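Local structure of modulator protein RSBR (Bacillus subtilis, 2BNL) at residues T6-I11 against I52-V57; S68-R73 against T125-Q130; D24-L29 against A89-R94. The protein regulates sigma-B activity in the environmental branch of the general stress response, as a stressosome component that stimulates the RsbT kinase toward RsbS, this being its N-terminal globin domain. All coordinates share one frame; numbering follows the deposited sequence.

Interaction 1: residues T6-I11 against I52-V57; sequences TVYQFI and ILLLSV
The backbone carbonyl oxygen of Leu54 is gripped across this contact by one strong bond, donated by the phenol of Tyr8, with OH to O at 2.6 Å. The donor lies in the carbonyl plane at a C=O...donor angle of 127°, so it uses a lone pair of the oxygen, and that oxygen in turn sits in the plane of the tyrosine ring, at its edge. Tyr8 reaches it because CG is anti to the backbone N (chi1 -177°), which swings the ring out toward 52-57. Packing steadies the ring: Leu54 CD2 makes an off-centre CH-pi contact, 4.2 Å from the ring centroid, while Val57 CB approaches obliquely, 3.6 Å from Tyr8 CD1. One turn further along, Ile11 CD1 meets Leu53 CD1 at 4.0 Å, and its other branch, CG2, slides past Leu54 CD2. A phenylalanine in place of Tyr8 would lack the hydroxyl and its bond to Leu54 O, and would probably loosen the hold of helix 5-13 on this part of the chain. Within 52-57, Ser56 OG donates to Ile52 O, from above the carbonyl plane. The contact thus ties N-terminal helix 5-13 to the C-terminal part of helix 39-54, with Phe119 of helix 109-135 packing on Ile11 and Phe120 on Leu53.

Interaction 2: residues S68-R73 against T125-Q130; sequences SELALR and TEIFNQ
Apolar contact carries most of this helix pair, and its centre is a methyl group. Ala71 CB points at the partner helix and meets Gln130 CB at 3.7 Å, with Ile127 O at 3.8 Å from the same methyl; Ala71 therefore rests on backbone and CB atoms rather than on the end of a long side chain. To one side, Leu70 CD2 and Ile127 CD1 touch more loosely, at 4.4 Å. The polar groups meet only by van der Waals contact: Gln130 OE1 lies 3.9 Å from Ser68 CB and about as far from Ser68 OG, too distant to bond. Gln130 is brought there by a chain that starts with CG anti to the carbonyl carbon (chi1 -77°) and folds at chi2 (-58°), so that OE1 comes to lie beside Ser68. The nearest alpha carbons, those of Ser68 and Gln130, are 5.6 Å apart, evidence of a close backbone approach. Polar partners lie beyond the two segments: Arg73 bridges to Glu48 of the same chain, and Glu126 to Lys82 of the second subunit, where the Phe128 rings of the two subunits also meet. The segment axes come within 8.5 Å and cross at -53°, an oblique packing of helices 64-76 and 109-135 consistent with the all-helical, globin-like fold, in which one long helix serves both the domain interior and the dimer interface.

Interaction 3: residues D24-L29 against A89-R94; sequences DTLKEL and AEFWKR
The Arg94 guanidinium has Thr25 CG2 over one face, 4.0 Å above the plane, and carboxylates from both helices at its edge; the Phe91 ring receives Thr25 CG2 and Leu26 CG at its edge, near its plane. Together they join helices 15-30 and 81-100 of the globin-like domain, whose segment axes run at 135° to each other and approach to 10.4 Å. Stacking by Trp22 and an edge-to-face contact with Tyr49 further confine Phe91, and Leu26 CG sits 3.8 Å from its CZ. Beside these apolar contacts lies a salt-bridge network of Glu28, Glu90, Lys93 and Arg94. Arg94, extended from CG to NE, meets Glu28 end-on: NH1 and NH2 both donate to OE1, the former at 2.9 Å. Its NE and NH2 hold Glu90 OE1 side-on, with NE to OE1 at 2.9 Å and a nearly straight angle of 162°. Gripped along two edges, the guanidinium is probably held against rotation and its charge stabilised. Lys93 pairs with Glu90 and also with Asp117 of the second subunit. Thr25 OG1 hydrogen-bonds to Leu21 O in its own helix; although it comes within 3.1 Å of Arg94 NH1, the angle is too poor for a bond.

Interactions 1 and 2 follow in series along the chain, whereas interaction 3 alternates with each of them, its two segments lying on helices 15-30 and 81-100. The three centres lie about 17 to 18 Å apart. Interactions 1 and 2 touch directly, Ile52 CD1 packing on Leu70 CD2 at 3.6 Å, so consecutive helices 39-54 and 64-76 join them. Interaction 3 lies on the opposite side of the chain's centre from interaction 2, with nearest atoms about 6 Å apart, and about 7 Å from interaction 1. Six helices are thus held at three spaced points within one domain, and interactions 2 and 3 also adjoin the second subunit, linking interior packing to the dimer.

Interaction 1: residues T6-I11 against I52-V57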
# COMPACT_ATOMS: atom_id res chain seq x y z
N THR A 6 20.32 4.71 -4.03
CA THR A 6 20.61 3.29 -4.22
C THR A 6 19.51 2.55 -5.04
O THR A 6 19.79 1.87 -5.99
CB THR A 6 20.87 2.57 -2.81
OG1 THR A 6 22.01 3.16 -2.22
CG2 THR A 6 21.23 1.07 -3.05
N VAL A 7 18.24 2.71 -4.66
CA VAL A 7 17.16 2.07 -5.33
C VAL A 7 17.01 2.67 -6.71
O VAL A 7 16.86 1.98 -7.70
CB VAL A 7 15.86 2.16 -4.48
CG1 VAL A 7 14.62 1.78 -5.24
CG2 VAL A 7 16.04 1.29 -3.15
N TYR A 8 17.02 4.00 -6.78
CA TYR A 8 16.86 4.66 -8.11
C TYR A 8 17.87 4.14 -9.10
O TYR A 8 17.53 3.78 -10.23
CB TYR A 8 16.93 6.23 -7.96
CG TYR A 8 16.70 6.99 -9.25
CD1 TYR A 8 15.42 7.52 -9.54
CD2 TYR A 8 17.68 7.03 -10.24
CE1 TYR A 8 15.18 8.17 -10.70
CE2 TYR A 8 17.45 7.66 -11.46
CZ TYR A 8 16.19 8.24 -11.67
OH TYR A 8 15.89 8.83 -12.85
N GLN A 9 19.15 4.10 -8.69
CA GLN A 9 20.21 3.60 -9.54
C GLN A 9 20.04 2.16 -10.02
O GLN A 9 20.29 1.85 -11.14
CB GLN A 9 21.53 3.79 -8.86
CG GLN A 9 22.57 2.80 -9.29
CD GLN A 9 23.94 2.94 -8.58
OE1 GLN A 9 24.08 2.96 -7.31
NE2 GLN A 9 24.93 3.03 -9.39
N PHE A 10 19.51 1.30 -9.15
CA PHE A 10 19.29 -0.03 -9.55
C PHE A 10 18.18 -0.10 -10.57
O PHE A 10 18.29 -0.79 -11.56
CB PHE A 10 19.00 -0.93 -8.31
CG PHE A 10 18.88 -2.36 -8.66
CD1 PHE A 10 19.97 -3.21 -8.56
CD2 PHE A 10 17.69 -2.86 -9.15
CE1 PHE A 10 19.83 -4.55 -8.92
CE2 PHE A 10 17.56 -4.20 -9.53
CZ PHE A 10 18.62 -5.04 -9.41
N ILE A 11 17.12 0.66 -10.39
CA ILE A 11 16.06 0.71 -11.39
C ILE A 11 16.60 1.24 -12.69
O ILE A 11 16.33 0.60 -13.72
CB ILE A 11 14.83 1.53 -10.94
CG1 ILE A 11 14.25 0.88 -9.66
CG2 ILE A 11 13.77 1.76 -12.10
CD1 ILE A 11 13.36 1.93 -8.88
N ILE A 52 7.36 6.74 -14.32
CA ILE A 52 7.04 7.40 -13.02
C ILE A 52 8.15 7.31 -11.99
O ILE A 52 8.56 8.33 -11.41
CB ILE A 52 5.70 6.94 -12.42
CG1 ILE A 52 4.52 7.41 -13.31
CG2 ILE A 52 5.57 7.35 -10.97
CD1 ILE A 52 3.27 6.52 -13.25
N LEU A 53 8.71 6.13 -11.85
CA LEU A 53 9.76 5.91 -10.89
C LEU A 53 10.95 6.76 -11.25
O LEU A 53 11.54 7.38 -10.36
CB LEU A 53 10.12 4.42 -10.82
CG LEU A 53 9.05 3.43 -10.45
CD1 LEU A 53 9.66 2.00 -10.47
CD2 LEU A 53 8.33 3.68 -9.22
N LEU A 54 11.30 6.80 -12.54
CA LEU A 54 12.53 7.50 -12.99
C LEU A 54 12.43 9.06 -12.80
O LEU A 54 13.43 9.72 -12.79
CB LEU A 54 12.84 7.06 -14.44
CG LEU A 54 13.39 5.61 -14.48
CD1 LEU A 54 13.60 5.24 -15.92
CD2 LEU A 54 14.73 5.39 -13.66
N LEU A 55 11.21 9.59 -12.69
CA LEU A 55 10.92 10.99 -12.39
C LEU A 55 10.85 11.27 -10.91
O LEU A 55 10.76 12.39 -10.55
CB LEU A 55 9.57 11.37 -13.02
CG LEU A 55 9.52 11.40 -14.54
CD1 LEU A 55 8.03 11.46 -15.00
CD2 LEU A 55 10.32 12.61 -15.07
N SER A 56 10.86 10.24 -10.08
CA SER A 56 10.51 10.32 -8.62
C SER A 56 11.64 10.22 -7.60
O SER A 56 11.44 9.75 -6.44
CB SER A 56 9.40 9.31 -8.32
OG SER A 56 8.27 9.58 -9.10
N VAL A 57 12.86 10.59 -7.99
CA VAL A 57 13.99 10.38 -7.07
C VAL A 57 13.84 11.22 -5.74
O VAL A 57 14.24 10.76 -4.72
CB VAL A 57 15.39 10.66 -7.74
CG1 VAL A 57 15.67 12.10 -7.89
CG2 VAL A 57 16.49 9.99 -7.00

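Interaction 2: residues S68-R73 against T125-Q130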
# COMPACT_ATOMS: atom_id res chain seq x y z
N SER A 68 -1.39 10.51 -12.75
CA SER A 68 -2.80 10.70 -12.94
C SER A 68 -3.26 9.93 -14.19
O SER A 68 -4.36 9.28 -14.18
CB SER A 68 -3.08 12.20 -13.11
OG SER A 68 -4.23 12.40 -13.80
N GLU A 69 -2.49 10.02 -15.25
CA GLU A 69 -2.74 9.24 -16.46
C GLU A 69 -2.70 7.72 -16.26
O GLU A 69 -3.56 6.99 -16.83
CB GLU A 69 -1.78 9.59 -17.56
CG GLU A 69 -2.41 9.22 -18.90
CD GLU A 69 -3.36 10.30 -19.59
OE1 GLU A 69 -4.52 10.69 -19.15
OE2 GLU A 69 -2.91 10.75 -20.70
N LEU A 70 -1.69 7.24 -15.53
CA LEU A 70 -1.64 5.81 -15.29
C LEU A 70 -2.89 5.33 -14.51
O LEU A 70 -3.45 4.26 -14.83
CB LEU A 70 -0.39 5.40 -14.53
CG LEU A 70 -0.25 3.94 -14.06
CD1 LEU A 70 -0.35 3.14 -15.23
CD2 LEU A 70 1.09 3.70 -13.50
N ALA A 71 -3.31 6.09 -13.49
CA ALA A 71 -4.42 5.67 -12.62
C ALA A 71 -5.73 5.68 -13.38
O ALA A 71 -6.54 4.74 -13.27
CB ALA A 71 -4.49 6.59 -11.40
N LEU A 72 -5.94 6.72 -14.16
CA LEU A 72 -7.11 6.84 -15.00
C LEU A 72 -7.25 5.73 -16.03
O LEU A 72 -8.31 5.14 -16.21
CB LEU A 72 -7.11 8.19 -15.71
CG LEU A 72 -8.26 8.56 -16.63
CD1 LEU A 72 -9.59 8.51 -15.96
CD2 LEU A 72 -8.07 9.84 -17.39
N ARG A 73 -6.13 5.37 -16.64
CA ARG A 73 -6.11 4.25 -17.60
C ARG A 73 -6.47 2.97 -16.88
O ARG A 73 -7.27 2.15 -17.40
CB ARG A 73 -4.71 4.12 -18.21
CG ARG A 73 -4.54 3.21 -19.38
CD ARG A 73 -2.95 3.20 -19.82
NE ARG A 73 -2.68 1.81 -20.17
CZ ARG A 73 -1.51 1.21 -20.52
NH1 ARG A 73 -0.31 1.91 -20.51
NH2 ARG A 73 -1.57 -0.15 -20.85
N THR A 125 1.08 5.35 -3.02
CA THR A 125 -0.07 6.01 -2.31
C THR A 125 -0.71 7.09 -3.19
O THR A 125 -1.90 7.25 -3.24
CB THR A 125 0.30 6.59 -0.95
OG1 THR A 125 1.27 7.64 -1.10
CG2 THR A 125 0.74 5.52 0.01
N GLU A 126 0.11 7.76 -3.96
CA GLU A 126 -0.37 8.83 -4.84
C GLU A 126 -1.10 8.17 -6.03
O GLU A 126 -2.07 8.67 -6.54
CB GLU A 126 0.82 9.59 -5.36
CG GLU A 126 0.45 10.88 -6.04
CD GLU A 126 -0.36 11.81 -5.13
OE1 GLU A 126 0.03 11.85 -3.95
OE2 GLU A 126 -1.41 12.35 -5.57
N ILE A 127 -0.55 7.10 -6.54
CA ILE A 127 -1.32 6.33 -7.51
C ILE A 127 -2.70 5.88 -6.98
O ILE A 127 -3.74 5.99 -7.71
CB ILE A 127 -0.48 5.14 -8.12
CG1 ILE A 127 0.72 5.61 -8.92
CG2 ILE A 127 -1.41 4.18 -8.95
CD1 ILE A 127 1.71 4.53 -9.25
N PHE A 128 -2.73 5.31 -5.79
CA PHE A 128 -4.00 4.85 -5.24
C PHE A 128 -4.95 6.09 -5.16
O PHE A 128 -6.14 6.01 -5.46
CB PHE A 128 -3.83 4.22 -3.84
CG PHE A 128 -2.93 3.04 -3.78
CD1 PHE A 128 -2.76 2.22 -4.87
CD2 PHE A 128 -2.32 2.72 -2.64
CE1 PHE A 128 -1.91 1.13 -4.80
CE2 PHE A 128 -1.52 1.59 -2.53
CZ PHE A 128 -1.29 0.82 -3.67
N ASN A 129 -4.41 7.22 -4.67
CA ASN A 129 -5.24 8.43 -4.53
C ASN A 129 -5.88 8.84 -5.85
O ASN A 129 -7.03 9.16 -5.92
CB ASN A 129 -4.37 9.54 -3.95
CG ASN A 129 -5.18 10.72 -3.43
OD1 ASN A 129 -6.10 10.59 -2.64
ND2 ASN A 129 -4.83 11.91 -3.91
N GLN A 130 -5.09 8.80 -6.93
CA GLN A 130 -5.58 9.28 -8.29
C GLN A 130 -6.53 8.28 -8.88
O GLN A 130 -7.49 8.63 -9.51
CB GLN A 130 -4.38 9.51 -9.20
CG GLN A 130 -3.66 10.79 -8.87
CD GLN A 130 -4.56 12.07 -8.96
OE1 GLN A 130 -5.29 12.28 -9.90
NE2 GLN A 130 -4.38 12.91 -8.04

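Interaction 3: residues D24-L29 against A89-R94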
# COMPACT_ATOMS: atom_id res chain seq x y z
N ASP A 24 5.33 -9.68 -16.38
CA ASP A 24 5.00 -11.04 -15.99
C ASP A 24 4.19 -11.12 -14.75
O ASP A 24 3.31 -11.97 -14.63
CB ASP A 24 6.27 -11.91 -15.83
CG ASP A 24 6.98 -12.16 -17.16
OD1 ASP A 24 6.43 -11.91 -18.28
OD2 ASP A 24 8.16 -12.54 -17.08
N THR A 25 4.44 -10.24 -13.79
CA THR A 25 3.62 -10.18 -12.55
C THR A 25 2.19 -9.82 -12.90
O THR A 25 1.29 -10.48 -12.44
CB THR A 25 4.24 -9.14 -11.60
OG1 THR A 25 5.57 -9.55 -11.29
CG2 THR A 25 3.43 -8.92 -10.35
N LEU A 26 1.97 -8.80 -13.76
CA LEU A 26 0.63 -8.41 -14.18
C LEU A 26 -0.09 -9.53 -14.86
O LEU A 26 -1.24 -9.80 -14.57
CB LEU A 26 0.66 -7.19 -15.11
CG LEU A 26 1.09 -5.88 -14.44
CD1 LEU A 26 1.35 -4.85 -15.42
CD2 LEU A 26 0.02 -5.33 -13.42
N LYS A 27 0.61 -10.20 -15.73
CA LYS A 27 0.02 -11.28 -16.45
C LYS A 27 -0.40 -12.40 -15.52
O LYS A 27 -1.50 -12.94 -15.63
CB LYS A 27 1.01 -11.75 -17.49
CG LYS A 27 1.16 -10.79 -18.67
CD LYS A 27 2.32 -11.24 -19.61
CE LYS A 27 2.11 -12.61 -20.08
NZ LYS A 27 2.95 -12.99 -21.28
N GLU A 28 0.47 -12.75 -14.58
CA GLU A 28 0.18 -13.80 -13.58
C GLU A 28 -1.05 -13.44 -12.79
O GLU A 28 -1.93 -14.24 -12.58
CB GLU A 28 1.40 -13.95 -12.64
CG GLU A 28 1.30 -14.96 -11.58
CD GLU A 28 2.51 -14.92 -10.58
OE1 GLU A 28 3.65 -14.47 -10.95
OE2 GLU A 28 2.26 -15.24 -9.41
N LEU A 29 -1.11 -12.20 -12.37
CA LEU A 29 -2.25 -11.77 -11.62
C LEU A 29 -3.53 -11.73 -12.43
O LEU A 29 -4.63 -12.04 -11.87
CB LEU A 29 -1.99 -10.40 -10.96
CG LEU A 29 -0.94 -10.37 -9.87
CD1 LEU A 29 -0.60 -8.90 -9.53
CD2 LEU A 29 -1.43 -11.11 -8.68
N ALA A 89 2.23 -3.83 -4.88
CA ALA A 89 2.87 -4.57 -3.70
C ALA A 89 3.86 -5.65 -4.20
O ALA A 89 5.02 -5.72 -3.79
CB ALA A 89 1.82 -5.14 -2.78
N GLU A 90 3.40 -6.45 -5.17
CA GLU A 90 4.26 -7.45 -5.77
C GLU A 90 5.42 -6.87 -6.58
O GLU A 90 6.48 -7.48 -6.59
CB GLU A 90 3.43 -8.42 -6.72
CG GLU A 90 2.83 -9.54 -6.16
CD GLU A 90 3.79 -10.32 -5.22
OE1 GLU A 90 4.76 -10.96 -5.68
OE2 GLU A 90 3.55 -10.22 -3.99
N PHE A 91 5.24 -5.70 -7.26
CA PHE A 91 6.29 -5.08 -8.02
C PHE A 91 7.51 -4.82 -7.10
O PHE A 91 8.61 -5.21 -7.47
CB PHE A 91 5.85 -3.75 -8.61
CG PHE A 91 5.02 -3.85 -9.87
CD1 PHE A 91 4.46 -5.09 -10.32
CD2 PHE A 91 4.73 -2.75 -10.55
CE1 PHE A 91 3.68 -5.15 -11.41
CE2 PHE A 91 3.97 -2.80 -11.68
CZ PHE A 91 3.45 -4.00 -12.11
N TRP A 92 7.31 -4.21 -5.92
CA TRP A 92 8.46 -3.84 -5.07
C TRP A 92 9.09 -5.11 -4.45
O TRP A 92 10.32 -5.17 -4.24
CB TRP A 92 8.16 -2.67 -4.10
CG TRP A 92 7.33 -2.97 -2.90
CD1 TRP A 92 5.96 -2.76 -2.74
CD2 TRP A 92 7.76 -3.64 -1.73
NE1 TRP A 92 5.56 -3.25 -1.54
CE2 TRP A 92 6.63 -3.80 -0.90
CE3 TRP A 92 9.00 -4.11 -1.28
CZ2 TRP A 92 6.71 -4.45 0.36
CZ3 TRP A 92 9.07 -4.82 -0.05
CH2 TRP A 92 7.94 -4.89 0.78
N LYS A 93 8.26 -6.10 -4.18
CA LYS A 93 8.70 -7.32 -3.55
C LYS A 93 9.56 -8.15 -4.47
O LYS A 93 10.58 -8.78 -4.02
CB LYS A 93 7.50 -8.13 -3.07
CG LYS A 93 6.81 -7.43 -1.94
CD LYS A 93 5.67 -8.35 -1.51
CE LYS A 93 4.52 -7.60 -0.94
NZ LYS A 93 3.49 -8.69 -0.76
N ARG A 94 9.20 -8.10 -5.76
CA ARG A 94 9.97 -8.71 -6.74
C ARG A 94 11.28 -8.02 -7.04
O ARG A 94 12.27 -8.67 -7.29
CB ARG A 94 9.12 -8.97 -7.97
CG ARG A 94 8.13 -10.14 -7.64
CD ARG A 94 7.28 -10.63 -8.81
NE ARG A 94 6.07 -11.33 -8.29
CZ ARG A 94 5.29 -12.16 -8.99
NH1 ARG A 94 5.58 -12.49 -10.25
NH2 ARG A 94 4.24 -12.71 -8.41